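Local coordinates for StAR-related lipid transfer protein 13 (Homo sapiens, PDB 2PSO), which stimulates, as a whole protein, the GTPase activity of RhoA and perhaps of Cdc42, and is represented here by its lipid-binding START domain, at residues H99-D104 against R222-P227; N92-E97 against C151-L156; V53-T58 against L63-V68. One frame throughout, in Å; residues are numbered along the deposited sequence.

Contact 1 (H99-D104 against R222-P227); sequences HLWDED and RNSFQP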
ATOM      1  N   HIS A  99       5.002  11.685   8.038  1.00 30.27           N
ATOM      2  CA  HIS A  99       4.868  13.099   7.746  1.00 29.06           C
ATOM      3  C   HIS A  99       6.083  13.510   6.937  1.00 27.97           C
ATOM      4  O   HIS A  99       6.028  14.481   6.181  1.00 31.07           O
ATOM      5  CB  HIS A  99       4.742  13.915   9.026  1.00 31.49           C
ATOM      6  CG  HIS A  99       5.667  13.469  10.115  1.00 37.29           C
ATOM      7  ND1 HIS A  99       6.899  14.054  10.332  1.00 39.19           N
ATOM      8  CD2 HIS A  99       5.549  12.483  11.040  1.00 37.52           C
ATOM      9  CE1 HIS A  99       7.497  13.450  11.348  1.00 40.10           C
ATOM     10  NE2 HIS A  99       6.702  12.489  11.789  1.00 38.84           N
ATOM     11  N   LEU A 100       7.161  12.742   7.063  1.00 22.46           N
ATOM     12  CA  LEU A 100       8.364  12.956   6.265  1.00 22.24           C
ATOM     13  C   LEU A 100       8.300  12.415   4.845  1.00 22.56           C
ATOM     14  O   LEU A 100       9.276  12.525   4.112  1.00 27.48           O
ATOM     15  CB  LEU A 100       9.585  12.332   6.943  1.00 21.10           C
ATOM     16  CG  LEU A 100      10.598  13.132   7.772  1.00 23.23           C
ATOM     17  CD1 LEU A 100      10.002  14.370   8.396  1.00 23.29           C
ATOM     18  CD2 LEU A 100      11.190  12.213   8.846  1.00 23.04           C
ATOM     19  N   TRP A 101       7.206  11.785   4.446  1.00 23.76           N
ATOM     20  CA  TRP A 101       7.152  11.271   3.062  1.00 24.81           C
ATOM     21  C   TRP A 101       5.801  11.296   2.351  1.00 25.14           C
ATOM     22  O   TRP A 101       5.666  10.764   1.247  1.00 24.48           O
ATOM     23  CB  TRP A 101       7.765   9.890   2.939  1.00 25.15           C
ATOM     24  CG  TRP A 101       7.279   8.811   3.894  1.00 26.94           C
ATOM     25  CD1 TRP A 101       7.893   8.411   5.043  1.00 26.88           C
ATOM     26  CD2 TRP A 101       6.166   7.927   3.715  1.00 26.99           C
ATOM     27  NE1 TRP A 101       7.231   7.353   5.596  1.00 27.32           N
ATOM     28  CE2 TRP A 101       6.159   7.041   4.800  1.00 29.23           C
ATOM     29  CE3 TRP A 101       5.172   7.804   2.747  1.00 28.79           C
ATOM     30  CZ2 TRP A 101       5.178   6.055   4.957  1.00 28.27           C
ATOM     31  CZ3 TRP A 101       4.193   6.828   2.911  1.00 27.75           C
ATOM     32  CH2 TRP A 101       4.205   5.973   4.004  1.00 26.85           C
ATOM     33  N   ASP A 102       4.817  11.911   3.003  1.00 21.40           N
ATOM     34  CA  ASP A 102       3.486  11.971   2.506  1.00 22.68           C
ATOM     35  C   ASP A 102       2.961  13.343   2.891  1.00 26.64           C
ATOM     36  O   ASP A 102       2.694  13.614   4.063  1.00 23.55           O
ATOM     37  CB  ASP A 102       2.649  10.871   3.136  1.00 24.71           C
ATOM     38  CG  ASP A 102       1.278  10.738   2.502  1.00 27.69           C
ATOM     39  OD1 ASP A 102       0.855  11.659   1.763  1.00 29.18           O
ATOM     40  OD2 ASP A 102       0.610   9.706   2.754  1.00 28.19           O
ATOM     41  N   GLU A 103       2.814  14.209   1.884  1.00 30.58           N
ATOM     42  CA  GLU A 103       2.331  15.559   2.093  1.00 32.23           C
ATOM     43  C   GLU A 103       0.829  15.551   2.393  1.00 35.61           C
ATOM     44  O   GLU A 103       0.273  16.540   2.863  1.00 37.47           O
ATOM     45  CB  GLU A 103       2.640  16.425   0.868  1.00 35.10           C
ATOM     46  N   ASP A 104       0.169  14.426   2.145  1.00 38.11           N
ATOM     47  CA  ASP A 104      -1.270  14.353   2.344  1.00 38.15           C
ATOM     48  C   ASP A 104      -1.655  13.830   3.710  1.00 36.81           C
ATOM     49  O   ASP A 104      -2.793  14.009   4.134  1.00 36.40           O
ATOM     50  CB  ASP A 104      -1.901  13.495   1.259  1.00 40.80           C
ATOM     51  CG  ASP A 104      -1.975  14.214  -0.074  1.00 44.09           C
ATOM     52  OD1 ASP A 104      -1.856  15.470  -0.105  1.00 44.68           O
ATOM     53  OD2 ASP A 104      -2.159  13.518  -1.095  1.00 46.08           O
ATOM     54  N   ARG A 222      11.390   5.976  -0.370  1.00 31.69           N
ATOM     55  CA  ARG A 222      12.780   5.891  -0.771  1.00 32.84           C
ATOM     56  C   ARG A 222      13.426   7.269  -0.819  1.00 34.46           C
ATOM     57  O   ARG A 222      14.456   7.494  -0.168  1.00 35.73           O
ATOM     58  CB  ARG A 222      12.908   5.206  -2.112  1.00 33.09           C
ATOM     59  CG  ARG A 222      14.314   5.103  -2.604  1.00 32.72           C
ATOM     60  CD  ARG A 222      14.284   4.830  -4.083  1.00 36.76           C
ATOM     61  NE  ARG A 222      13.556   5.878  -4.791  1.00 38.17           N
ATOM     62  CZ  ARG A 222      13.091   5.752  -6.027  1.00 40.89           C
ATOM     63  NH1 ARG A 222      13.266   4.619  -6.695  1.00 42.00           N
ATOM     64  NH2 ARG A 222      12.446   6.759  -6.596  1.00 43.15           N
ATOM     65  N   ASN A 223      12.805   8.192  -1.552  1.00 31.88           N
ATOM     66  CA  ASN A 223      13.323   9.548  -1.659  1.00 32.10           C
ATOM     67  C   ASN A 223      13.592  10.215  -0.320  1.00 34.11           C
ATOM     68  O   ASN A 223      14.525  10.997  -0.185  1.00 35.21           O
ATOM     69  CB  ASN A 223      12.390  10.431  -2.471  1.00 32.64           C
ATOM     70  CG  ASN A 223      12.238   9.954  -3.905  1.00 36.04           C
ATOM     71  OD1 ASN A 223      13.080   9.216  -4.433  1.00 36.55           O
ATOM     72  ND2 ASN A 223      11.145  10.361  -4.541  1.00 36.43           N
ATOM     73  N   SER A 224      12.796   9.894   0.688  1.00 35.26           N
ATOM     74  CA  SER A 224      12.949  10.561   1.967  1.00 34.54           C
ATOM     75  C   SER A 224      14.209  10.114   2.732  1.00 35.51           C
ATOM     76  O   SER A 224      14.441  10.549   3.863  1.00 34.35           O
ATOM     77  CB  SER A 224      11.702  10.369   2.817  1.00 33.04           C
ATOM     78  OG  SER A 224      11.674   9.047   3.307  1.00 34.50           O
ATOM     79  N   PHE A 225      15.028   9.272   2.101  1.00 35.97           N
ATOM     80  CA  PHE A 225      16.305   8.872   2.667  1.00 37.69           C
ATOM     81  C   PHE A 225      17.432   9.318   1.761  1.00 43.50           C
ATOM     82  O   PHE A 225      18.572   8.891   1.918  1.00 45.55           O
ATOM     83  CB  PHE A 225      16.396   7.357   2.781  1.00 37.30           C
ATOM     84  CG  PHE A 225      15.790   6.791   4.013  1.00 35.18           C
ATOM     85  CD1 PHE A 225      14.595   6.082   3.943  1.00 37.02           C
ATOM     86  CD2 PHE A 225      16.423   6.925   5.233  1.00 34.80           C
ATOM     87  CE1 PHE A 225      14.029   5.523   5.074  1.00 36.71           C
ATOM     88  CE2 PHE A 225      15.877   6.386   6.367  1.00 35.21           C
ATOM     89  CZ  PHE A 225      14.668   5.679   6.292  1.00 38.28           C
ATOM     90  N   GLN A 226      17.114  10.137   0.770  1.00 51.75           N
ATOM     91  CA  GLN A 226      18.130  10.642  -0.141  1.00 54.79           C
ATOM     92  C   GLN A 226      18.419  12.062   0.247  1.00 57.83           C
ATOM     93  O   GLN A 226      17.496  12.872   0.295  1.00 55.17           O
ATOM     94  CB  GLN A 226      17.649  10.599  -1.589  1.00 54.50           C
ATOM     95  CG  GLN A 226      17.627   9.206  -2.209  1.00 55.77           C
ATOM     96  CD  GLN A 226      16.795   9.138  -3.494  1.00 56.06           C
ATOM     97  OE1 GLN A 226      16.513  10.162  -4.130  1.00 54.76           O
ATOM     98  NE2 GLN A 226      16.404   7.926  -3.877  1.00 56.43           N
ATOM     99  N   PRO A 227      19.698  12.354   0.562  1.00 63.18           N
ATOM    100  CA  PRO A 227      20.228  13.700   0.771  1.00 65.36           C
ATOM    101  C   PRO A 227      19.608  14.707  -0.192  1.00 66.94           C
ATOM    102  O   PRO A 227      20.162  14.964  -1.261  1.00 67.27           O
ATOM    103  CB  PRO A 227      21.721  13.525   0.478  1.00 65.62           C
ATOM    104  CG  PRO A 227      22.018  12.135   0.973  1.00 66.06           C
ATOM    105  CD  PRO A 227      20.737  11.326   0.779  1.00 64.48           C
TER
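Ser224, just beyond the C-terminal helix 209-223 of the START domain, rests against Leu100 and Trp101 in the loop that leaves helix 87-96. Leading up to it, Arg222 points its CB away from this loop. The edge of its guanidinium faces the neighbouring amide: NE and NH2 both lie near Asn223 OD1 in the guanidinium plane, in weak bonds of 3.4 and 3.3 Å respectively, while NH2 also forms a salt bridge with Asp59. Asn223 opens a type I beta turn that runs to Gln226. Asn223 O accepts the N of Gln226 and closes the turn, while Arg222 O, just before it, accepts the N of Phe225. The turn presents Ser224 to the loop. Its CB sits 3.5 Å from Leu100 O and 4.0 Å from Trp101 CB, so carbon does most of the touching. With OG between the backbone N and the carbonyl carbon (chi1 74°), the hydroxyl reaches back to the helix before it and bonds to Ile221 O. OG lies oblique to the indole, 4.0 Å from Trp101 CB. The Trp101 ring itself leads away from Ser224, wedging between Val94 on helix 87-96 and Glu217 and Ile221 on helix 209-223. Phe225, next in line, turns its ring to Arg93 in a cation-pi contact and packs on Val83 and Val89. The direct meeting of loop and helix end is therefore small, 89 Å² in all, and rests on van der Waals contact. Ser224 OG is held chiefly by Ile221 O and Trp101 NE1 by Arg93 O; Arg93 thus touches both segments, through its O to Trp101 and only weakly through NH2 to Ser224 OG.

Contact 2 (N92-E97 against C151-L156); sequences NRVLRE and CTLVSL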
ATOM      1  N   ASN A  92      10.827   2.239  10.823  1.00 13.12           N
ATOM      2  CA  ASN A  92      10.445   3.347  11.661  1.00 11.86           C
ATOM      3  C   ASN A  92       9.992   4.460  10.731  1.00 11.08           C
ATOM      4  O   ASN A  92       9.085   5.243  11.059  1.00  9.50           O
ATOM      5  CB  ASN A  92      11.615   3.822  12.515  1.00 15.07           C
ATOM      6  CG  ASN A  92      11.245   5.033  13.359  1.00 22.67           C
ATOM      7  OD1 ASN A  92      10.519   4.894  14.346  1.00 25.31           O
ATOM      8  ND2 ASN A  92      11.698   6.243  12.944  1.00 18.02           N
ATOM      9  N   ARG A  93      10.593   4.519   9.552  1.00  7.69           N
ATOM     10  CA  ARG A  93      10.229   5.577   8.641  1.00 14.16           C
ATOM     11  C   ARG A  93       8.790   5.395   8.220  1.00 19.41           C
ATOM     12  O   ARG A  93       8.077   6.400   8.043  1.00 21.69           O
ATOM     13  CB  ARG A  93      11.128   5.604   7.412  1.00 16.99           C
ATOM     14  CG  ARG A  93      10.776   6.707   6.424  1.00 17.27           C
ATOM     15  CD  ARG A  93      10.698   8.114   7.066  1.00 20.46           C
ATOM     16  NE  ARG A  93      11.918   8.529   7.740  1.00 24.44           N
ATOM     17  CZ  ARG A  93      13.064   8.780   7.113  1.00 27.69           C
ATOM     18  NH1 ARG A  93      14.133   9.133   7.792  1.00 29.33           N
ATOM     19  NH2 ARG A  93      13.159   8.656   5.803  1.00 31.37           N
ATOM     20  N   VAL A  94       8.339   4.133   8.066  1.00 14.48           N
ATOM     21  CA  VAL A  94       6.947   3.942   7.663  1.00 11.54           C
ATOM     22  C   VAL A  94       6.046   4.080   8.901  1.00 11.43           C
ATOM     23  O   VAL A  94       4.932   4.596   8.842  1.00  7.95           O
ATOM     24  CB  VAL A  94       6.705   2.574   7.031  1.00 11.50           C
ATOM     25  CG1 VAL A  94       5.232   2.403   6.741  1.00 12.69           C
ATOM     26  CG2 VAL A  94       7.507   2.407   5.783  1.00  7.26           C
ATOM     27  N   LEU A  95       6.552   3.608  10.033  1.00  6.99           N
ATOM     28  CA  LEU A  95       5.719   3.435  11.185  1.00  5.23           C
ATOM     29  C   LEU A  95       5.502   4.739  11.929  1.00  6.16           C
ATOM     30  O   LEU A  95       4.361   5.038  12.280  1.00  3.79           O
ATOM     31  CB  LEU A  95       6.319   2.376  12.099  1.00  8.29           C
ATOM     32  CG  LEU A  95       5.446   1.681  13.138  1.00  8.03           C
ATOM     33  CD1 LEU A  95       6.141   1.755  14.470  1.00 10.88           C
ATOM     34  CD2 LEU A  95       4.142   2.316  13.245  1.00  8.23           C
ATOM     35  N   ARG A  96       6.560   5.520  12.187  1.00  8.13           N
ATOM     36  CA  ARG A  96       6.375   6.761  12.970  1.00  7.74           C
ATOM     37  C   ARG A  96       6.738   8.064  12.254  1.00 14.71           C
ATOM     38  O   ARG A  96       6.713   9.128  12.870  1.00 17.21           O
ATOM     39  CB  ARG A  96       7.171   6.683  14.242  1.00  9.34           C
ATOM     40  CG  ARG A  96       6.836   5.491  15.149  1.00 12.52           C
ATOM     41  CD  ARG A  96       5.462   5.658  15.760  1.00  8.80           C
ATOM     42  NE  ARG A  96       5.118   4.423  16.446  1.00 14.33           N
ATOM     43  CZ  ARG A  96       3.884   4.069  16.789  1.00 13.56           C
ATOM     44  NH1 ARG A  96       3.693   2.913  17.411  1.00  8.38           N
ATOM     45  NH2 ARG A  96       2.853   4.866  16.507  1.00 11.38           N
ATOM     46  N   GLU A  97       7.071   8.005  10.965  1.00 16.59           N
ATOM     47  CA  GLU A  97       7.674   9.165  10.321  1.00 19.34           C
ATOM     48  C   GLU A  97       7.073   9.505   8.956  1.00 21.79           C
ATOM     49  O   GLU A  97       7.768   9.969   8.064  1.00 17.82           O
ATOM     50  CB  GLU A  97       9.173   8.947  10.162  1.00 18.23           C
ATOM     51  CG  GLU A  97       9.927   9.030  11.461  1.00 22.22           C
ATOM     52  CD  GLU A  97      11.420   9.105  11.272  1.00 24.90           C
ATOM     53  OE1 GLU A  97      11.974   8.387  10.405  1.00 25.80           O
ATOM     54  OE2 GLU A  97      12.040   9.910  12.003  1.00 30.50           O
ATOM     55  N   CYS A 151      11.933  -7.196   8.441  1.00 37.60           N
ATOM     56  CA  CYS A 151      10.908  -6.549   9.259  1.00 35.57           C
ATOM     57  C   CYS A 151       9.606  -6.480   8.517  1.00 31.39           C
ATOM     58  O   CYS A 151       9.598  -6.505   7.292  1.00 33.92           O
ATOM     59  CB  CYS A 151      11.297  -5.135   9.633  1.00 40.67           C
ATOM     60  SG  CYS A 151      12.897  -5.029  10.334  1.00 46.03           S
ATOM     61  N   THR A 152       8.505  -6.366   9.254  1.00 25.97           N
ATOM     62  CA  THR A 152       7.175  -6.338   8.652  1.00 22.20           C
ATOM     63  C   THR A 152       6.285  -5.410   9.398  1.00 21.49           C
ATOM     64  O   THR A 152       6.280  -5.372  10.635  1.00 22.98           O
ATOM     65  CB  THR A 152       6.429  -7.711   8.703  1.00 24.05           C
ATOM     66  OG1 THR A 152       6.235  -8.142  10.073  1.00 19.99           O
ATOM     67  CG2 THR A 152       7.167  -8.766   7.928  1.00 25.12           C
ATOM     68  N   LEU A 153       5.477  -4.689   8.648  1.00 19.46           N
ATOM     69  CA  LEU A 153       4.397  -3.957   9.277  1.00 17.81           C
ATOM     70  C   LEU A 153       3.085  -4.414   8.602  1.00 13.88           C
ATOM     71  O   LEU A 153       2.988  -4.415   7.394  1.00 22.27           O
ATOM     72  CB  LEU A 153       4.675  -2.437   9.185  1.00  9.50           C
ATOM     73  CG  LEU A 153       3.472  -1.521   9.449  1.00 14.96           C
ATOM     74  CD1 LEU A 153       2.787  -1.710  10.811  1.00  8.51           C
ATOM     75  CD2 LEU A 153       3.799  -0.059   9.201  1.00 16.70           C
ATOM     76  N   VAL A 154       2.087  -4.815   9.358  1.00  9.84           N
ATOM     77  CA  VAL A 154       0.825  -5.222   8.738  1.00 13.42           C
ATOM     78  C   VAL A 154      -0.407  -4.501   9.305  1.00 16.15           C
ATOM     79  O   VAL A 154      -0.505  -4.191  10.517  1.00 13.01           O
ATOM     80  CB  VAL A 154       0.536  -6.755   8.808  1.00 14.09           C
ATOM     81  CG1 VAL A 154       1.818  -7.624   8.793  1.00 12.82           C
ATOM     82  CG2 VAL A 154      -0.279  -7.039  10.000  1.00 12.00           C
ATOM     83  N   SER A 155      -1.349  -4.230   8.407  1.00 14.02           N
ATOM     84  CA  SER A 155      -2.475  -3.417   8.760  1.00 14.63           C
ATOM     85  C   SER A 155      -3.793  -3.934   8.208  1.00 14.85           C
ATOM     86  O   SER A 155      -3.819  -4.608   7.186  1.00 17.02           O
ATOM     87  CB  SER A 155      -2.219  -2.008   8.234  1.00 17.93           C
ATOM     88  OG  SER A 155      -1.000  -1.499   8.725  1.00 12.96           O
ATOM     89  N   LEU A 156      -4.894  -3.622   8.880  1.00 16.06           N
ATOM     90  CA  LEU A 156      -6.222  -3.914   8.327  1.00 17.28           C
ATOM     91  C   LEU A 156      -7.170  -2.991   9.025  1.00 19.20           C
ATOM     92  O   LEU A 156      -6.938  -2.655  10.168  1.00 24.96           O
ATOM     93  CB  LEU A 156      -6.623  -5.360   8.569  1.00 16.10           C
ATOM     94  CG  LEU A 156      -6.341  -5.896   9.973  1.00 17.52           C
ATOM     95  CD1 LEU A 156      -7.633  -6.091  10.749  1.00 19.45           C
ATOM     96  CD2 LEU A 156      -5.571  -7.186   9.895  1.00 14.47           C
TER
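Val94 and Leu95 on helix 87-96 pack over Leu153 of strand 151-157, a helix-against-sheet contact within the helix-grip fold of START domains, in which a curved, mostly antiparallel sheet grips the C-terminal helix. Asn92 contributes through its backbone, Asn92 O accepting the N of Arg96 at 2.8 Å. Arg93 lies on a side of the helix turned from the strand, where its side chain reaches forward along the helix. Val94 makes the closest approach: CG1 stands anti to the backbone N (chi1 175°) and comes within 3.8 Å of Leu153 CD2, the two side chains crossing obliquely. The contact is purely apolar, and all three touching residues are buried. Val94 also leans on Tyr178 of strand 169-182, and Leu153 on Leu91, one turn earlier in the helix, so the pair belongs to a wider layer of apolar groups between helix and sheet. Leu95 adds its backbone: Leu95 CA is 4.5 Å from the same Leu153 CD2, and a single methyl thus bears on two successive helix residues. The strand beneath is held on both flanks, Leu153 pairing with Tyr178 and Val154 with Thr141 through backbone bonds. Past the contact, Leu95 CD2 lies 3.9 Å above the guanidinium plane of Arg96, over its centre, while Arg96 NH1 forms a salt bridge with Glu119. Glu97, four residues after Arg93, turns back to it. There Arg93 NE meets Glu97 OE1 at 2.7 Å in a nearly straight salt bridge (165° at the hydrogen), with the acceptor in the guanidinium plane but the donor well above the carboxylate plane.

Contact 3 (V53-T58 against L63-V68); sequences VTCSST and LAFKKV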
ATOM      1  N   VAL A  53       0.979 -10.472 -12.014  1.00 28.99           N
ATOM      2  CA  VAL A  53       1.087  -9.896 -13.363  1.00 30.68           C
ATOM      3  C   VAL A  53       1.805  -8.547 -13.354  1.00 31.15           C
ATOM      4  O   VAL A  53       1.272  -7.578 -12.809  1.00 36.02           O
ATOM      5  CB  VAL A  53      -0.303  -9.680 -13.991  1.00 29.91           C
ATOM      6  CG1 VAL A  53      -0.170  -8.984 -15.330  1.00 26.19           C
ATOM      7  CG2 VAL A  53      -1.039 -11.003 -14.119  1.00 28.77           C
ATOM      8  N   THR A  54       2.984  -8.471 -13.975  1.00 26.15           N
ATOM      9  CA  THR A  54       3.813  -7.267 -13.891  1.00 25.54           C
ATOM     10  C   THR A  54       3.313  -6.055 -14.694  1.00 24.60           C
ATOM     11  O   THR A  54       2.590  -6.196 -15.649  1.00 27.67           O
ATOM     12  CB  THR A  54       5.309  -7.590 -14.179  1.00 27.38           C
ATOM     13  OG1 THR A  54       5.584  -7.567 -15.583  1.00 28.14           O
ATOM     14  CG2 THR A  54       5.655  -8.962 -13.624  1.00 28.27           C
ATOM     15  N   CYS A  55       3.683  -4.851 -14.277  1.00 27.90           N
ATOM     16  CA  CYS A  55       3.281  -3.636 -14.982  1.00 29.54           C
ATOM     17  C   CYS A  55       4.448  -2.734 -15.275  1.00 32.43           C
ATOM     18  O   CYS A  55       5.528  -2.892 -14.719  1.00 33.77           O
ATOM     19  CB  CYS A  55       2.294  -2.825 -14.165  1.00 29.66           C
ATOM     20  SG  CYS A  55       0.925  -3.779 -13.590  1.00 34.24           S
ATOM     21  N   SER A  56       4.205  -1.782 -16.168  1.00 34.42           N
ATOM     22  CA  SER A  56       5.141  -0.730 -16.448  1.00 33.29           C
ATOM     23  C   SER A  56       5.015   0.247 -15.284  1.00 35.05           C
ATOM     24  O   SER A  56       3.904   0.521 -14.804  1.00 32.12           O
ATOM     25  CB  SER A  56       4.768  -0.051 -17.758  1.00 33.15           C
ATOM     26  OG  SER A  56       5.751   0.905 -18.096  1.00 36.76           O
ATOM     27  N   SER A  57       6.147   0.778 -14.836  1.00 35.35           N
ATOM     28  CA  SER A  57       6.169   1.570 -13.626  1.00 36.74           C
ATOM     29  C   SER A  57       7.230   2.651 -13.765  1.00 39.12           C
ATOM     30  O   SER A  57       8.306   2.384 -14.292  1.00 42.32           O
ATOM     31  CB  SER A  57       6.554   0.646 -12.492  1.00 36.92           C
ATOM     32  OG  SER A  57       5.887   1.008 -11.315  1.00 38.40           O
ATOM     33  N   THR A  58       6.961   3.861 -13.289  1.00 38.35           N
ATOM     34  CA  THR A  58       7.980   4.909 -13.401  1.00 38.83           C
ATOM     35  C   THR A  58       8.840   5.025 -12.149  1.00 38.86           C
ATOM     36  O   THR A  58       8.548   4.413 -11.109  1.00 32.89           O
ATOM     37  CB  THR A  58       7.392   6.305 -13.662  1.00 39.14           C
ATOM     38  OG1 THR A  58       6.699   6.744 -12.487  1.00 43.65           O
ATOM     39  CG2 THR A  58       6.443   6.294 -14.832  1.00 38.60           C
ATOM     40  N   LEU A  63       6.202  -2.668 -10.084  1.00 30.61           N
ATOM     41  CA  LEU A  63       4.763  -2.888  -9.854  1.00 28.73           C
ATOM     42  C   LEU A  63       4.244  -4.240 -10.408  1.00 31.00           C
ATOM     43  O   LEU A  63       4.809  -4.783 -11.372  1.00 30.12           O
ATOM     44  CB  LEU A  63       4.000  -1.771 -10.537  1.00 28.16           C
ATOM     45  CG  LEU A  63       2.552  -1.567 -10.140  1.00 25.26           C
ATOM     46  CD1 LEU A  63       2.472  -1.628  -8.643  1.00 20.40           C
ATOM     47  CD2 LEU A  63       2.125  -0.211 -10.685  1.00 23.92           C
ATOM     48  N   ALA A  64       3.171  -4.769  -9.805  1.00 30.93           N
ATOM     49  CA  ALA A  64       2.512  -6.005 -10.257  1.00 28.30           C
ATOM     50  C   ALA A  64       1.139  -6.153  -9.609  1.00 29.46           C
ATOM     51  O   ALA A  64       0.877  -5.531  -8.581  1.00 27.48           O
ATOM     52  CB  ALA A  64       3.355  -7.220  -9.948  1.00 27.16           C
ATOM     53  N   PHE A  65       0.246  -6.946 -10.212  1.00 31.07           N
ATOM     54  CA  PHE A  65      -1.024  -7.227  -9.538  1.00 32.48           C
ATOM     55  C   PHE A  65      -1.466  -8.668  -9.571  1.00 32.92           C
ATOM     56  O   PHE A  65      -0.791  -9.539 -10.113  1.00 37.91           O
ATOM     57  CB  PHE A  65      -2.156  -6.309  -9.985  1.00 32.04           C
ATOM     58  CG  PHE A  65      -2.490  -6.409 -11.433  1.00 34.85           C
ATOM     59  CD1 PHE A  65      -3.431  -7.336 -11.886  1.00 35.36           C
ATOM     60  CD2 PHE A  65      -1.919  -5.544 -12.346  1.00 34.86           C
ATOM     61  CE1 PHE A  65      -3.761  -7.420 -13.214  1.00 32.88           C
ATOM     62  CE2 PHE A  65      -2.258  -5.618 -13.696  1.00 35.97           C
ATOM     63  CZ  PHE A  65      -3.174  -6.566 -14.127  1.00 33.97           C
ATOM     64  N   LYS A  66      -2.619  -8.917  -8.988  1.00 29.83           N
ATOM     65  CA  LYS A  66      -3.056 -10.269  -8.820  1.00 31.95           C
ATOM     66  C   LYS A  66      -4.563 -10.240  -8.585  1.00 36.41           C
ATOM     67  O   LYS A  66      -5.070  -9.394  -7.829  1.00 36.75           O
ATOM     68  CB  LYS A  66      -2.324 -10.903  -7.623  1.00 30.93           C
ATOM     69  CG  LYS A  66      -2.629 -12.368  -7.422  1.00 31.75           C
ATOM     70  CD  LYS A  66      -2.309 -12.859  -6.044  1.00 31.84           C
ATOM     71  CE  LYS A  66      -0.990 -13.614  -6.008  1.00 34.72           C
ATOM     72  NZ  LYS A  66      -1.037 -14.689  -4.959  1.00 36.29           N
ATOM     73  N   LYS A  67      -5.277 -11.134  -9.267  1.00 38.28           N
ATOM     74  CA  LYS A  67      -6.681 -11.362  -8.979  1.00 38.70           C
ATOM     75  C   LYS A  67      -6.695 -12.368  -7.841  1.00 40.49           C
ATOM     76  O   LYS A  67      -5.948 -13.348  -7.857  1.00 41.30           O
ATOM     77  CB  LYS A  67      -7.396 -11.927 -10.214  1.00 37.31           C
ATOM     78  N   VAL A  68      -7.521 -12.143  -6.835  1.00 42.49           N
ATOM     79  CA  VAL A  68      -7.495 -13.062  -5.713  1.00 46.57           C
ATOM     80  C   VAL A  68      -8.375 -14.289  -5.989  1.00 50.28           C
ATOM     81  O   VAL A  68      -8.140 -15.372  -5.443  1.00 50.98           O
ATOM     82  CB  VAL A  68      -7.869 -12.343  -4.389  1.00 47.14           C
ATOM     83  CG1 VAL A  68      -7.493 -13.187  -3.182  1.00 47.00           C
ATOM     84  CG2 VAL A  68      -7.153 -11.016  -4.308  1.00 45.18           C
TER
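Val53 and Phe65 face each other as an antiparallel hydrogen-bonded pair near the open end of a beta hairpin, and the backbone N and O of each are bonded to the other. Val53 N gives a nearly straight bond to Phe65 O (2.8 Å, 168° at the hydrogen), with the donor in the carbonyl plane. In return Phe65 N reaches Val53 O at 2.9 Å, tilted from the carbonyl plane of Val53. Val53 O also receives a CA-H...O contact from Ala64 CA at 3.2 Å. Thr54 and Ala64 follow as the non-hydrogen-bonded pair, and Ala64 instead uses its backbone for bonds to Lys78 on the far side of its strand. Near the turn, Cys55 N still bonds to Leu63 O at 3.1 Å, although the donor stands above the carbonyl plane. Ser57 OG packs on Leu63 CB, but its hydrogen-bond partner is Thr61 OG1, which also bonds to Thr58 O within the connecting loop. On the sheet face carrying Val53, Cys55, Leu63 and Phe65, the phenyl ring lies beside Val53 and Cys55. Phe65 CG sits between the backbone N and the carbonyl carbon (chi1 61°), which swings the ring across toward strand 53-55. Val53 CB lies over one ring face, 4.3 Å from its centroid, as a CH-pi contact, while Cys55 SG approaches the ring edge, 3.6 Å from Phe65 CD2. With an alanine here in place of Phe65, Val53 and Cys55 would probably lose their shared apolar partner, leaving a gap between them. Trp77, on strand 76-83, meets the ring edge-to-face, and Lys75, just before that strand, makes a cation-pi contact. Strand 62-66 thus runs between strand 53-55, which follows helix 37-48, and strand 76-83.

How the contacts relate
From the N terminus, contact 3 comes first and closes at once: a short loop brings 63-68 back on 53-58 as a local hairpin, complete before either of the others opens. Helix 87-96 then supplies 92-97 to contact 2, and the loop after it supplies 99-104 to contact 1. Contact 2 closes at strand 151-157 and contact 1 only at the end of helix 209-223, so the two cross. They touch directly, and together they tie helix 87-96 and its exit loop to both the sheet and the C-terminal helix. Contact 3 lies apart, its centre about 22 Å from that of contact 2, yet both reach the same curved sheet.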